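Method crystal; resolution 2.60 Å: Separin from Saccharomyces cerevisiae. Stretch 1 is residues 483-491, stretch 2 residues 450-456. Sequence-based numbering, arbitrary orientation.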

ATOM      1  N   HIS A 483      17.869   6.321  24.373  1.00 64.22           N
ATOM      2  CA  HIS A 483      18.028   7.460  25.279  1.00 66.54           C
ATOM      3  C   HIS A 483      19.472   7.873  25.562  1.00 64.70           C
ATOM      4  O   HIS A 483      19.705   8.970  26.079  1.00 68.41           O
ATOM      5  CB  HIS A 483      17.342   7.172  26.613  1.00 65.66           C
ATOM      6  CG  HIS A 483      15.866   6.953  26.500  1.00 70.69           C
ATOM      7  ND1 HIS A 483      14.939   7.908  26.866  1.00 75.69           N
ATOM      8  CD2 HIS A 483      15.151   5.885  26.072  1.00 69.84           C
ATOM      9  CE1 HIS A 483      13.722   7.437  26.667  1.00 69.55           C
ATOM     10  NE2 HIS A 483      13.822   6.211  26.185  1.00 70.39           N
ATOM     11  N   CYS A 484      20.429   7.001  25.246  1.00 63.56           N
ATOM     12  CA  CYS A 484      21.809   7.190  25.683  1.00 59.46           C
ATOM     13  C   CYS A 484      22.834   7.032  24.572  1.00 61.62           C
ATOM     14  O   CYS A 484      23.645   7.931  24.361  1.00 64.24           O
ATOM     15  CB  CYS A 484      22.142   6.218  26.816  1.00 57.30           C
ATOM     16  SG  CYS A 484      21.283   6.551  28.377  1.00 63.70           S
ATOM     17  N   PHE A 485      22.809   5.902  23.874  1.00 59.12           N
ATOM     18  CA  PHE A 485      23.814   5.597  22.856  1.00 52.77           C
ATOM     19  C   PHE A 485      23.838   6.632  21.746  1.00 53.19           C
ATOM     20  O   PHE A 485      24.897   7.040  21.298  1.00 56.84           O
ATOM     21  CB  PHE A 485      23.567   4.210  22.274  1.00 58.09           C
ATOM     22  CG  PHE A 485      24.490   3.842  21.160  1.00 54.33           C
ATOM     23  CD1 PHE A 485      25.765   3.401  21.420  1.00 51.59           C
ATOM     24  CD2 PHE A 485      24.067   3.913  19.840  1.00 60.42           C
ATOM     25  CE1 PHE A 485      26.613   3.052  20.392  1.00 52.59           C
ATOM     26  CE2 PHE A 485      24.903   3.563  18.803  1.00 55.78           C
ATOM     27  CZ  PHE A 485      26.185   3.141  19.076  1.00 56.63           C
ATOM     28  N   THR A 486      22.663   7.071  21.323  1.00 61.34           N
ATOM     29  CA  THR A 486      22.518   8.014  20.205  1.00 64.90           C
ATOM     30  C   THR A 486      23.101   9.403  20.505  1.00 66.83           C
ATOM     31  O   THR A 486      23.460  10.158  19.595  1.00 67.77           O
ATOM     32  CB  THR A 486      21.048   8.176  19.842  1.00 65.73           C
ATOM     33  OG1 THR A 486      20.326   8.538  21.030  1.00 71.36           O
ATOM     34  CG2 THR A 486      20.486   6.875  19.272  1.00 58.81           C
ATOM     35  N   ARG A 487      23.198   9.722  21.792  1.00 72.68           N
ATOM     36  CA  ARG A 487      23.848  10.948  22.252  1.00 69.22           C
ATOM     37  C   ARG A 487      25.369  10.892  22.147  1.00 67.15           C
ATOM     38  O   ARG A 487      26.043  11.897  22.330  1.00 66.47           O
ATOM     39  CB  ARG A 487      23.463  11.230  23.700  1.00 56.73           C
ATOM     40  CG  ARG A 487      21.992  11.112  23.929  1.00 67.14           C
ATOM     41  CD  ARG A 487      21.645  11.403  25.352  1.00 72.23           C
ATOM     42  NE  ARG A 487      21.340  12.814  25.554  1.00 80.04           N
ATOM     43  CZ  ARG A 487      20.205  13.387  25.166  1.00 84.09           C
ATOM     44  NH1 ARG A 487      19.276  12.658  24.537  1.00 83.19           N
ATOM     45  NH2 ARG A 487      20.003  14.686  25.394  1.00 84.87           N
ATOM     46  N   LEU A 488      25.919   9.719  21.873  1.00 67.79           N
ATOM     47  CA  LEU A 488      27.369   9.597  21.849  1.00 61.15           C
ATOM     48  C   LEU A 488      27.918   9.980  20.502  1.00 65.72           C
ATOM     49  O   LEU A 488      29.110  10.253  20.371  1.00 74.57           O
ATOM     50  CB  LEU A 488      27.798   8.182  22.192  1.00 61.74           C
ATOM     51  CG  LEU A 488      27.331   7.718  23.560  1.00 61.32           C
ATOM     52  CD1 LEU A 488      27.642   6.247  23.669  1.00 55.83           C
ATOM     53  CD2 LEU A 488      27.999   8.533  24.652  1.00 58.13           C
ATOM     54  N   LYS A 489      27.045   9.975  19.501  1.00 68.99           N
ATOM     55  CA  LYS A 489      27.439  10.308  18.141  1.00 70.65           C
ATOM     56  C   LYS A 489      28.741   9.600  17.710  1.00 69.02           C
ATOM     57  O   LYS A 489      29.726  10.251  17.366  1.00 72.06           O
ATOM     58  CB  LYS A 489      27.581  11.833  18.008  1.00 78.02           C
ATOM     59  CG  LYS A 489      26.243  12.567  17.784  1.00 78.95           C
ATOM     60  CD  LYS A 489      26.249  13.981  18.373  1.00 80.25           C
ATOM     61  CE  LYS A 489      27.592  14.690  18.166  1.00 84.65           C
ATOM     62  NZ  LYS A 489      27.548  16.159  18.517  1.00 86.25           N
ATOM     63  N   ILE A 490      28.750   8.270  17.749  1.00 67.07           N
ATOM     64  CA  ILE A 490      29.935   7.521  17.346  1.00 68.37           C
ATOM     65  C   ILE A 490      29.692   6.839  15.994  1.00 70.59           C
ATOM     66  O   ILE A 490      28.572   6.406  15.681  1.00 66.77           O
ATOM     67  CB  ILE A 490      30.346   6.478  18.423  1.00 63.81           C
ATOM     68  CG1 ILE A 490      29.560   5.178  18.270  1.00 61.55           C
ATOM     69  CG2 ILE A 490      30.182   7.060  19.835  1.00 65.97           C
ATOM     70  CD1 ILE A 490      29.724   4.236  19.427  1.00 62.12           C
ATOM     71  N   THR A 491      30.738   6.774  15.175  1.00 69.04           N
ATOM     72  CA  THR A 491      30.589   6.307  13.798  1.00 65.63           C
ATOM     73  C   THR A 491      31.448   5.084  13.519  1.00 70.89           C
ATOM     74  O   THR A 491      31.418   4.550  12.412  1.00 74.68           O
ATOM     75  CB  THR A 491      30.942   7.419  12.769  1.00 70.52           C
ATOM     76  OG1 THR A 491      32.265   7.916  13.018  1.00 66.87           O
ATOM     77  CG2 THR A 491      29.943   8.567  12.860  1.00 63.33           C
TER
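Stretch 2 450-456: KKIEIFS

Stretch 2, residues 450-456, is helical throughout and belongs to a longer helix that begins before it and continues after it. Backbone hydrogen bonds run along it, among them Ile454 N to Lys450 O at 3.0 Å and Phe455 N to Lys451 O at 3.0 Å. In stretch 1, residues 483-485 are helical, in a helix that starts earlier in the chain, with a wider pi-type turn there. Residues 486-488 keep helical phi/psi values without the regular bonds, and the chain then passes into loop.

The two segments run in opposite senses. Cys484 lies nearest Phe455, with their CA atoms 7.1 Å apart. Leu488 lies nearest Ile452, with CA atoms 6.1 Å apart. Moving forward along stretch 1 therefore means moving back along the helix of stretch 2. No hydrogen bond joins the two, and the contact rests on packing. It buries 340 Å², both sides summed.

His483 does not reach stretch 2. Cys484 makes the first contact. Its CB points toward the helix and meets the edge of the Phe455 ring, with Cys484 CB 3.7 Å from Phe455 CE1. Phe485 follows on the same ring. Phe485 N is 3.9 Å from Phe455 CE1, and Phe485 CB is 4.2 Å from Phe455 CZ. Phe455 CZ in turn lies at the edge of the Phe485 ring, so the two rings do not stack face to face.

Thr486 is out of reach. Arg487 touches only lightly, through its backbone: Arg487 O is 4.1 Å from Lys451 CD.

Leu488 is the centre of the contact and has the largest covered area of any residue here. Its CA-to-CB bond points sideways, but the end of the side chain comes nearer to the helix. Leu488 has the m, t rotamer. Both methyls pack against the helix, and their closest approaches differ. Leu488 CD1 lies over one face of the Phe455 ring, 3.6 Å from Phe455 CG and 3.9 Å from the ring centroid, in a CH-pi contact 23° off the ring normal. Leu488 CD2 packs on the preceding turn: it is 3.5 Å from Lys451 O, 3.5 Å from Ile452 N and 3.8 Å from Ile452 CG1.

Lys489, with positive phi and psi, makes no contact. Ile490 points back toward the helix, and Ile490 CG2 is 3.6 Å from Ile452 CD1. Thr491 is again out of reach. On stretch 2, Glu453 faces away from stretch 1, leaving Lys451, Ile452 and Phe455 to form the contact surface.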

ATOM      1  N   LYS A 450      34.095  11.942  27.432  1.00 60.32           N
ATOM      2  CA  LYS A 450      33.549  11.845  28.779  1.00 62.47           C
ATOM      3  C   LYS A 450      32.129  11.266  28.776  1.00 56.93           C
ATOM      4  O   LYS A 450      31.758  10.522  29.693  1.00 58.57           O
ATOM      5  CB  LYS A 450      33.597  13.208  29.467  1.00 62.86           C
ATOM      6  CG  LYS A 450      35.006  13.637  29.832  1.00 63.12           C
ATOM      7  CD  LYS A 450      35.024  14.926  30.640  1.00 64.79           C
ATOM      8  CE  LYS A 450      36.437  15.293  31.083  1.00 59.12           C
ATOM      9  NZ  LYS A 450      37.274  15.832  29.971  1.00 64.24           N
ATOM     10  N   LYS A 451      31.355  11.594  27.740  1.00 60.28           N
ATOM     11  CA  LYS A 451      30.019  11.022  27.552  1.00 58.00           C
ATOM     12  C   LYS A 451      30.081   9.526  27.300  1.00 55.84           C
ATOM     13  O   LYS A 451      29.305   8.772  27.871  1.00 54.16           O
ATOM     14  CB  LYS A 451      29.287  11.690  26.390  1.00 61.30           C
ATOM     15  CG  LYS A 451      28.783  13.075  26.688  1.00 63.09           C
ATOM     16  CD  LYS A 451      28.037  13.661  25.506  1.00 60.93           C
ATOM     17  CE  LYS A 451      27.933  15.167  25.637  1.00 59.39           C
ATOM     18  NZ  LYS A 451      27.661  15.768  24.299  1.00 68.51           N
ATOM     19  N   ILE A 452      30.998   9.103  26.436  1.00 54.45           N
ATOM     20  CA  ILE A 452      31.201   7.686  26.191  1.00 58.72           C
ATOM     21  C   ILE A 452      31.652   6.967  27.467  1.00 55.64           C
ATOM     22  O   ILE A 452      31.357   5.806  27.688  1.00 57.34           O
ATOM     23  CB  ILE A 452      32.219   7.461  25.067  1.00 59.26           C
ATOM     24  CG1 ILE A 452      31.688   8.059  23.772  1.00 60.64           C
ATOM     25  CG2 ILE A 452      32.461   5.978  24.842  1.00 57.98           C
ATOM     26  CD1 ILE A 452      32.497   7.681  22.565  1.00 59.89           C
ATOM     27  N   GLU A 453      32.348   7.683  28.330  1.00 66.92           N
ATOM     28  CA  GLU A 453      32.845   7.103  29.571  1.00 62.73           C
ATOM     29  C   GLU A 453      31.709   6.811  30.539  1.00 57.73           C
ATOM     30  O   GLU A 453      31.614   5.707  31.085  1.00 59.15           O
ATOM     31  CB  GLU A 453      33.850   8.050  30.199  1.00 63.18           C
ATOM     32  CG  GLU A 453      34.987   7.383  30.921  1.00 66.08           C
ATOM     33  CD  GLU A 453      36.142   8.346  31.107  1.00 73.32           C
ATOM     34  OE1 GLU A 453      36.402   8.778  32.264  1.00 74.58           O
ATOM     35  OE2 GLU A 453      36.770   8.686  30.071  1.00 75.40           O
ATOM     36  N   ILE A 454      30.853   7.814  30.739  1.00 60.10           N
ATOM     37  CA  ILE A 454      29.664   7.681  31.573  1.00 58.46           C
ATOM     38  C   ILE A 454      28.762   6.582  31.022  1.00 60.03           C
ATOM     39  O   ILE A 454      28.132   5.844  31.781  1.00 60.31           O
ATOM     40  CB  ILE A 454      28.885   9.008  31.656  1.00 61.30           C
ATOM     41  CG1 ILE A 454      29.730  10.071  32.370  1.00 63.61           C
ATOM     42  CG2 ILE A 454      27.527   8.810  32.329  1.00 58.36           C
ATOM     43  CD1 ILE A 454      30.225   9.651  33.751  1.00 64.96           C
ATOM     44  N   PHE A 455      28.727   6.451  29.713  1.00 57.85           N
ATOM     45  CA  PHE A 455      27.843   5.500  29.083  1.00 56.86           C
ATOM     46  C   PHE A 455      28.180   4.098  29.500  1.00 57.87           C
ATOM     47  O   PHE A 455      27.319   3.259  29.637  1.00 54.33           O
ATOM     48  CB  PHE A 455      27.911   5.604  27.568  1.00 59.79           C
ATOM     49  CG  PHE A 455      27.057   4.604  26.874  1.00 57.00           C
ATOM     50  CD1 PHE A 455      25.699   4.709  26.913  1.00 52.97           C
ATOM     51  CD2 PHE A 455      27.616   3.542  26.223  1.00 52.74           C
ATOM     52  CE1 PHE A 455      24.914   3.776  26.305  1.00 51.65           C
ATOM     53  CE2 PHE A 455      26.838   2.603  25.616  1.00 54.17           C
ATOM     54  CZ  PHE A 455      25.484   2.725  25.655  1.00 52.57           C
ATOM     55  N   SER A 456      29.454   3.854  29.723  1.00 57.61           N
ATOM     56  CA  SER A 456      29.955   2.523  29.975  1.00 59.48           C
ATOM     57  C   SER A 456      29.696   2.050  31.379  1.00 55.14           C
ATOM     58  O   SER A 456      29.764   0.877  31.658  1.00 56.19           O
ATOM     59  CB  SER A 456      31.444   2.490  29.716  1.00 55.22           C
ATOM     60  OG  SER A 456      31.778   1.411  28.903  1.00 58.71           O
TER